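Local atomic coordinates of Ketoacyl_synth_N domain-containing protein (Photorhabdus luminescens subsp. laumondii, PDB entry 6SMO), a protein that belongs to the beta-ketoacyl synthase family, generally assigned acyl-condensing activity, and binds a pentaoxododecanal chain in a pocket. Residues Arg4-Asp16 / Tyr72-Ser84. Sequence-based numbering, arbitrary orientation.
Sequences RVVVTGVGAIHPD and YGIVAVEMALKAS
G9 and G11 of strand 5-13 lie directly on the backbone of helix 72-84, with CA atoms 4.1 Å from the CA atoms of S84 and A80 respectively. Both are glycines on the helix-facing side of the strand, and with no side chain between them and the helix their CA atoms meet its backbone. The axes of the two segments approach to 5.6 Å and run roughly antiparallel, at 149°. Small helix residues complete the fit: A80 CB sits 3.5 Å from G11 N and also meets the carbonyl carbon of V10, and S84 CB lies against G9 CA. M79 CB abuts G11 CA. Such close packing brings CA-H groups to carbonyl oxygens: G9 CA approaches A80 O at 3.5 Å, G11 CA approaches A76 O, and in the reverse direction S84 CA points its hydrogen at T8 O. A76 O and A80 O also accept the ordinary helical bonds from A80 N and S84 N.

This is helix-on-sheet packing in the N-terminal half of a thiolase-type fold. Strand 5-13 lies between strands 218-229 and 242-251, antiparallel to both; V10 points away from helix 68-84 and packs on helix 319-329, so the sheet is covered on both faces.

At the far end, I13 supplies the larger apolar contacts. With CG1 set between backbone N and carbonyl carbon (chi1 59°), its two branches divide. CD1 touches V75 CG2 at 3.6 Å and also reaches Y72 CD1, whereas CG2 meets M79 CE. I13 crosses all three side chains at about a right angle.

Polar groups turn to other partners. T8 OG1 passes S84 CB but bonds to E228 and V226 O of strand 218-229, and S84 OG donates to L81 O from above the carbonyl plane, 2.7 Å away.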
ATOM      1  N   ARG C   4      11.784  23.390   6.284  1.00 44.59           N
ATOM      2  CA  ARG C   4      11.916  23.690   4.833  1.00 43.93           C
ATOM      3  C   ARG C   4      12.453  22.441   4.122  1.00 42.70           C
ATOM      4  O   ARG C   4      13.453  21.872   4.603  1.00 42.35           O
ATOM      5  CB  ARG C   4      12.815  24.913   4.623  1.00 44.36           C
ATOM      6  CG  ARG C   4      12.240  26.202   5.193  1.00 44.60           C
ATOM      7  CD  ARG C   4      13.217  27.360   5.135  1.00 45.25           C
ATOM      8  NE  ARG C   4      13.397  27.877   3.784  1.00 45.28           N
ATOM      9  CZ  ARG C   4      14.220  28.870   3.450  1.00 45.81           C
ATOM     10  NH1 ARG C   4      14.301  29.261   2.188  1.00 45.81           N
ATOM     11  NH2 ARG C   4      14.959  29.468   4.369  1.00 46.56           N
ATOM     12  N   VAL C   5      11.795  22.033   3.032  1.00 41.58           N
ATOM     13  CA  VAL C   5      12.121  20.814   2.231  1.00 40.86           C
ATOM     14  C   VAL C   5      12.707  21.265   0.888  1.00 40.50           C
ATOM     15  O   VAL C   5      12.134  22.191   0.278  1.00 40.12           O
ATOM     16  CB  VAL C   5      10.876  19.928   2.030  1.00 40.37           C
ATOM     17  CG1 VAL C   5      11.219  18.611   1.349  1.00 40.19           C
ATOM     18  CG2 VAL C   5      10.146  19.674   3.340  1.00 40.26           C
ATOM     19  N   VAL C   6      13.793  20.622   0.446  1.00 40.22           N
ATOM     20  CA  VAL C   6      14.537  20.971  -0.803  1.00 40.21           C
ATOM     21  C   VAL C   6      14.824  19.693  -1.600  1.00 39.70           C
ATOM     22  O   VAL C   6      15.024  18.632  -0.975  1.00 39.58           O
ATOM     23  CB  VAL C   6      15.835  21.744  -0.493  1.00 40.48           C
ATOM     24  CG1 VAL C   6      15.546  23.164  -0.033  1.00 40.74           C
ATOM     25  CG2 VAL C   6      16.714  21.023   0.518  1.00 40.70           C
ATOM     26  N   VAL C   7      14.844  19.809  -2.932  1.00 39.49           N
ATOM     27  CA  VAL C   7      15.192  18.716  -3.890  1.00 39.58           C
ATOM     28  C   VAL C   7      16.704  18.775  -4.135  1.00 39.85           C
ATOM     29  O   VAL C   7      17.181  19.840  -4.575  1.00 40.58           O
ATOM     30  CB  VAL C   7      14.406  18.848  -5.210  1.00 39.63           C
ATOM     31  CG1 VAL C   7      14.658  17.673  -6.144  1.00 39.58           C
ATOM     32  CG2 VAL C   7      12.912  19.024  -4.972  1.00 39.37           C
ATOM     33  N   THR C   8      17.424  17.683  -3.854  1.00 39.51           N
ATOM     34  CA  THR C   8      18.907  17.584  -3.964  1.00 39.91           C
ATOM     35  C   THR C   8      19.314  16.675  -5.133  1.00 40.02           C
ATOM     36  O   THR C   8      20.422  16.884  -5.666  1.00 41.03           O
ATOM     37  CB  THR C   8      19.526  17.111  -2.643  1.00 39.69           C
ATOM     38  OG1 THR C   8      18.803  15.967  -2.185  1.00 38.60           O
ATOM     39  CG2 THR C   8      19.515  18.188  -1.581  1.00 40.04           C
ATOM     40  N   GLY C   9      18.470  15.710  -5.513  1.00 39.54           N
ATOM     41  CA  GLY C   9      18.738  14.773  -6.622  1.00 39.60           C
ATOM     42  C   GLY C   9      17.459  14.321  -7.306  1.00 39.53           C
ATOM     43  O   GLY C   9      16.420  14.237  -6.621  1.00 39.05           O
ATOM     44  N   VAL C  10      17.535  14.043  -8.612  1.00 39.87           N
ATOM     45  CA  VAL C  10      16.393  13.567  -9.448  1.00 40.15           C
ATOM     46  C   VAL C  10      16.893  12.480 -10.408  1.00 40.33           C
ATOM     47  O   VAL C  10      18.030  12.600 -10.904  1.00 40.73           O
ATOM     48  CB  VAL C  10      15.720  14.723 -10.214  1.00 40.47           C
ATOM     49  CG1 VAL C  10      14.966  15.655  -9.279  1.00 40.41           C
ATOM     50  CG2 VAL C  10      16.708  15.506 -11.068  1.00 41.12           C
ATOM     51  N   GLY C  11      16.061  11.462 -10.641  1.00 40.36           N
ATOM     52  CA  GLY C  11      16.299  10.375 -11.608  1.00 40.84           C
ATOM     53  C   GLY C  11      14.993   9.915 -12.230  1.00 41.06           C
ATOM     54  O   GLY C  11      13.986   9.845 -11.499  1.00 40.66           O
ATOM     55  N   ALA C  12      14.977   9.703 -13.547  1.00 41.87           N
ATOM     56  CA  ALA C  12      13.785   9.236 -14.288  1.00 42.29           C
ATOM     57  C   ALA C  12      14.224   8.438 -15.512  1.00 43.08           C
ATOM     58  O   ALA C  12      15.321   8.659 -15.964  1.00 43.57           O
ATOM     59  CB  ALA C  12      13.000  10.427 -14.733  1.00 42.00           C
ATOM     60  N   ILE C  13      13.386   7.532 -16.005  1.00 44.18           N
ATOM     61  CA  ILE C  13      13.662   6.781 -17.266  1.00 45.14           C
ATOM     62  C   ILE C  13      12.387   6.848 -18.104  1.00 45.18           C
ATOM     63  O   ILE C  13      11.329   6.782 -17.539  1.00 44.55           O
ATOM     64  CB  ILE C  13      14.131   5.341 -17.010  1.00 45.80           C
ATOM     65  CG1 ILE C  13      13.108   4.526 -16.223  1.00 46.02           C
ATOM     66  CG2 ILE C  13      15.476   5.325 -16.326  1.00 46.08           C
ATOM     67  CD1 ILE C  13      13.425   3.064 -16.187  1.00 46.38           C
ATOM     68  N   HIS C  14      12.498   6.986 -19.417  1.00 45.72           N
ATOM     69  CA  HIS C  14      11.281   7.149 -20.248  1.00 46.29           C
ATOM     70  C   HIS C  14      11.580   6.704 -21.678  1.00 47.51           C
ATOM     71  O   HIS C  14      12.740   6.567 -21.996  1.00 48.54           O
ATOM     72  CB  HIS C  14      10.886   8.621 -20.160  1.00 46.12           C
ATOM     73  CG  HIS C  14       9.586   8.998 -20.771  1.00 46.54           C
ATOM     74  ND1 HIS C  14       9.506   9.747 -21.901  1.00 46.73           N
ATOM     75  CD2 HIS C  14       8.323   8.774 -20.398  1.00 46.94           C
ATOM     76  CE1 HIS C  14       8.258   9.946 -22.215  1.00 46.88           C
ATOM     77  NE2 HIS C  14       7.523   9.372 -21.310  1.00 46.95           N
ATOM     78  N   PRO C  15      10.580   6.467 -22.545  1.00 48.24           N
ATOM     79  CA  PRO C  15      10.818   6.118 -23.932  1.00 49.38           C
ATOM     80  C   PRO C  15      11.662   7.196 -24.617  1.00 50.31           C
ATOM     81  O   PRO C  15      12.371   6.883 -25.506  1.00 50.62           O
ATOM     82  CB  PRO C  15       9.403   6.193 -24.495  1.00 49.32           C
ATOM     83  CG  PRO C  15       8.570   5.672 -23.392  1.00 48.70           C
ATOM     84  CD  PRO C  15       9.174   6.351 -22.194  1.00 48.00           C
ATOM     85  N   ASP C  16      11.448   8.451 -24.260  1.00 50.88           N
ATOM     86  CA  ASP C  16      12.260   9.586 -24.754  1.00 52.46           C
ATOM     87  C   ASP C  16      13.671   9.567 -24.147  1.00 53.32           C
ATOM     88  O   ASP C  16      14.537  10.177 -24.731  1.00 55.90           O
ATOM     89  CB  ASP C  16      11.496  10.903 -24.648  1.00 52.77           C
ATOM     90  CG  ASP C  16      10.372  11.061 -25.657  1.00 52.94           C
ATOM     91  OD1 ASP C  16      10.214  10.196 -26.502  1.00 52.34           O
ATOM     92  OD2 ASP C  16       9.671  12.062 -25.585  1.00 54.00           O
ATOM     93  N   TYR C  72      12.002  -0.626 -12.781  1.00 40.68           N
ATOM     94  CA  TYR C  72      12.000   0.794 -13.230  1.00 40.60           C
ATOM     95  C   TYR C  72      12.189   1.725 -12.025  1.00 40.45           C
ATOM     96  O   TYR C  72      12.860   2.765 -12.167  1.00 40.06           O
ATOM     97  CB  TYR C  72      10.699   1.150 -13.957  1.00 40.28           C
ATOM     98  CG  TYR C  72      10.408   0.382 -15.224  1.00 40.37           C
ATOM     99  CD1 TYR C  72      11.422  -0.080 -16.050  1.00 40.66           C
ATOM    100  CD2 TYR C  72       9.100   0.145 -15.617  1.00 40.20           C
ATOM    101  CE1 TYR C  72      11.144  -0.779 -17.215  1.00 41.05           C
ATOM    102  CE2 TYR C  72       8.804  -0.547 -16.781  1.00 40.46           C
ATOM    103  CZ  TYR C  72       9.830  -1.010 -17.585  1.00 41.05           C
ATOM    104  OH  TYR C  72       9.546  -1.692 -18.732  1.00 41.67           O
ATOM    105  N   GLY C  73      11.603   1.364 -10.879  1.00 40.44           N
ATOM    106  CA  GLY C  73      11.660   2.150  -9.631  1.00 40.36           C
ATOM    107  C   GLY C  73      13.066   2.214  -9.059  1.00 40.69           C
ATOM    108  O   GLY C  73      13.494   3.321  -8.679  1.00 40.48           O
ATOM    109  N   ILE C  74      13.763   1.074  -9.009  1.00 41.47           N
ATOM    110  CA  ILE C  74      15.106   0.923  -8.367  1.00 41.66           C
ATOM    111  C   ILE C  74      16.158   1.681  -9.190  1.00 41.78           C
ATOM    112  O   ILE C  74      17.005   2.353  -8.569  1.00 41.85           O
ATOM    113  CB  ILE C  74      15.463  -0.568  -8.179  1.00 41.68           C
ATOM    114  CG1 ILE C  74      14.509  -1.253  -7.195  1.00 41.36           C
ATOM    115  CG2 ILE C  74      16.914  -0.736  -7.748  1.00 41.99           C
ATOM    116  CD1 ILE C  74      14.454  -2.757  -7.330  1.00 41.60           C
ATOM    117  N   VAL C  75      16.108   1.583 -10.525  1.00 42.11           N
ATOM    118  CA  VAL C  75      17.077   2.258 -11.446  1.00 42.81           C
ATOM    119  C   VAL C  75      16.879   3.777 -11.359  1.00 42.90           C
ATOM    120  O   VAL C  75      17.889   4.502 -11.448  1.00 43.51           O
ATOM    121  CB  VAL C  75      16.970   1.753 -12.901  1.00 43.22           C
ATOM    122  CG1 VAL C  75      17.289   0.270 -13.009  1.00 43.22           C
ATOM    123  CG2 VAL C  75      15.620   2.052 -13.535  1.00 43.22           C
ATOM    124  N   ALA C  76      15.634   4.235 -11.186  1.00 42.04           N
ATOM    125  CA  ALA C  76      15.266   5.666 -11.049  1.00 41.82           C
ATOM    126  C   ALA C  76      15.811   6.217  -9.724  1.00 41.90           C
ATOM    127  O   ALA C  76      16.362   7.336  -9.735  1.00 42.25           O
ATOM    128  CB  ALA C  76      13.769   5.829 -11.141  1.00 41.44           C
ATOM    129  N   VAL C  77      15.662   5.456  -8.634  1.00 41.55           N
ATOM    130  CA  VAL C  77      16.128   5.826  -7.262  1.00 41.49           C
ATOM    131  C   VAL C  77      17.661   5.893  -7.252  1.00 42.39           C
ATOM    132  O   VAL C  77      18.199   6.842  -6.647  1.00 41.65           O
ATOM    133  CB  VAL C  77      15.589   4.846  -6.199  1.00 40.99           C
ATOM    134  CG1 VAL C  77      16.354   4.933  -4.886  1.00 40.87           C
ATOM    135  CG2 VAL C  77      14.101   5.052  -5.957  1.00 40.61           C
ATOM    136  N   GLU C  78      18.333   4.930  -7.895  1.00 43.74           N
ATOM    137  CA  GLU C  78      19.818   4.833  -7.939  1.00 45.42           C
ATOM    138  C   GLU C  78      20.390   6.067  -8.650  1.00 45.38           C
ATOM    139  O   GLU C  78      21.379   6.627  -8.137  1.00 46.35           O
ATOM    140  CB  GLU C  78      20.262   3.537  -8.624  1.00 46.71           C
ATOM    141  CG  GLU C  78      21.771   3.340  -8.646  1.00 48.72           C
ATOM    142  CD  GLU C  78      22.456   3.408  -7.289  1.00 49.87           C
ATOM    143  OE1 GLU C  78      22.031   2.675  -6.374  1.00 50.66           O
ATOM    144  OE2 GLU C  78      23.410   4.202  -7.150  1.00 51.15           O
ATOM    145  N   MET C  79      19.789   6.471  -9.775  1.00 44.55           N
ATOM    146  CA  MET C  79      20.189   7.671 -10.565  1.00 44.54           C
ATOM    147  C   MET C  79      20.007   8.934  -9.713  1.00 43.52           C
ATOM    148  O   MET C  79      20.902   9.802  -9.754  1.00 43.14           O
ATOM    149  CB  MET C  79      19.354   7.798 -11.844  1.00 44.81           C
ATOM    150  CG  MET C  79      19.727   6.789 -12.914  1.00 45.63           C
ATOM    151  SD  MET C  79      18.526   6.727 -14.270  1.00 45.92           S
ATOM    152  CE  MET C  79      19.126   5.295 -15.165  1.00 46.71           C
ATOM    153  N   ALA C  80      18.897   9.021  -8.973  1.00 42.59           N
ATOM    154  CA  ALA C  80      18.516  10.177  -8.125  1.00 42.06           C
ATOM    155  C   ALA C  80      19.493  10.318  -6.948  1.00 41.99           C
ATOM    156  O   ALA C  80      19.898  11.462  -6.657  1.00 40.84           O
ATOM    157  CB  ALA C  80      17.092  10.019  -7.649  1.00 41.39           C
ATOM    158  N   LEU C  81      19.854   9.205  -6.300  1.00 42.58           N
ATOM    159  CA  LEU C  81      20.788   9.175  -5.140  1.00 43.44           C
ATOM    160  C   LEU C  81      22.209   9.533  -5.597  1.00 44.20           C
ATOM    161  O   LEU C  81      22.940  10.151  -4.798  1.00 44.30           O
ATOM    162  CB  LEU C  81      20.759   7.791  -4.481  1.00 43.49           C
ATOM    163  CG  LEU C  81      19.541   7.495  -3.607  1.00 43.45           C
ATOM    164  CD1 LEU C  81      19.497   6.025  -3.222  1.00 43.55           C
ATOM    165  CD2 LEU C  81      19.533   8.369  -2.360  1.00 43.45           C
ATOM    166  N   LYS C  82      22.584   9.154  -6.824  1.00 44.80           N
ATOM    167  CA  LYS C  82      23.934   9.409  -7.398  1.00 45.82           C
ATOM    168  C   LYS C  82      24.082  10.907  -7.695  1.00 45.19           C
ATOM    169  O   LYS C  82      25.188  11.442  -7.484  1.00 45.10           O
ATOM    170  CB  LYS C  82      24.165   8.574  -8.663  1.00 47.15           C
ATOM    171  CG  LYS C  82      25.585   8.053  -8.839  1.00 49.22           C
ATOM    172  CD  LYS C  82      25.893   6.859  -7.957  1.00 50.48           C
ATOM    173  CE  LYS C  82      27.323   6.377  -8.081  1.00 51.53           C
ATOM    174  NZ  LYS C  82      27.540   5.119  -7.327  1.00 51.96           N
ATOM    175  N   ALA C  83      23.007  11.546  -8.168  1.00 44.64           N
ATOM    176  CA  ALA C  83      22.940  12.991  -8.493  1.00 44.97           C
ATOM    177  C   ALA C  83      22.996  13.823  -7.204  1.00 45.37           C
ATOM    178  O   ALA C  83      23.609  14.908  -7.234  1.00 45.94           O
ATOM    179  CB  ALA C  83      21.688  13.286  -9.283  1.00 44.28           C
ATOM    180  N   SER C  84      22.378  13.333  -6.123  1.00 45.39           N
ATOM    181  CA  SER C  84      22.308  14.007  -4.798  1.00 46.36           C
ATOM    182  C   SER C  84      23.677  13.974  -4.106  1.00 47.83           C
ATOM    183  O   SER C  84      23.937  14.876  -3.284  1.00 47.65           O
ATOM    184  CB  SER C  84      21.241  13.392  -3.927  1.00 45.51           C
ATOM    185  OG  SER C  84      21.593  12.070  -3.549  1.00 45.18           O
TER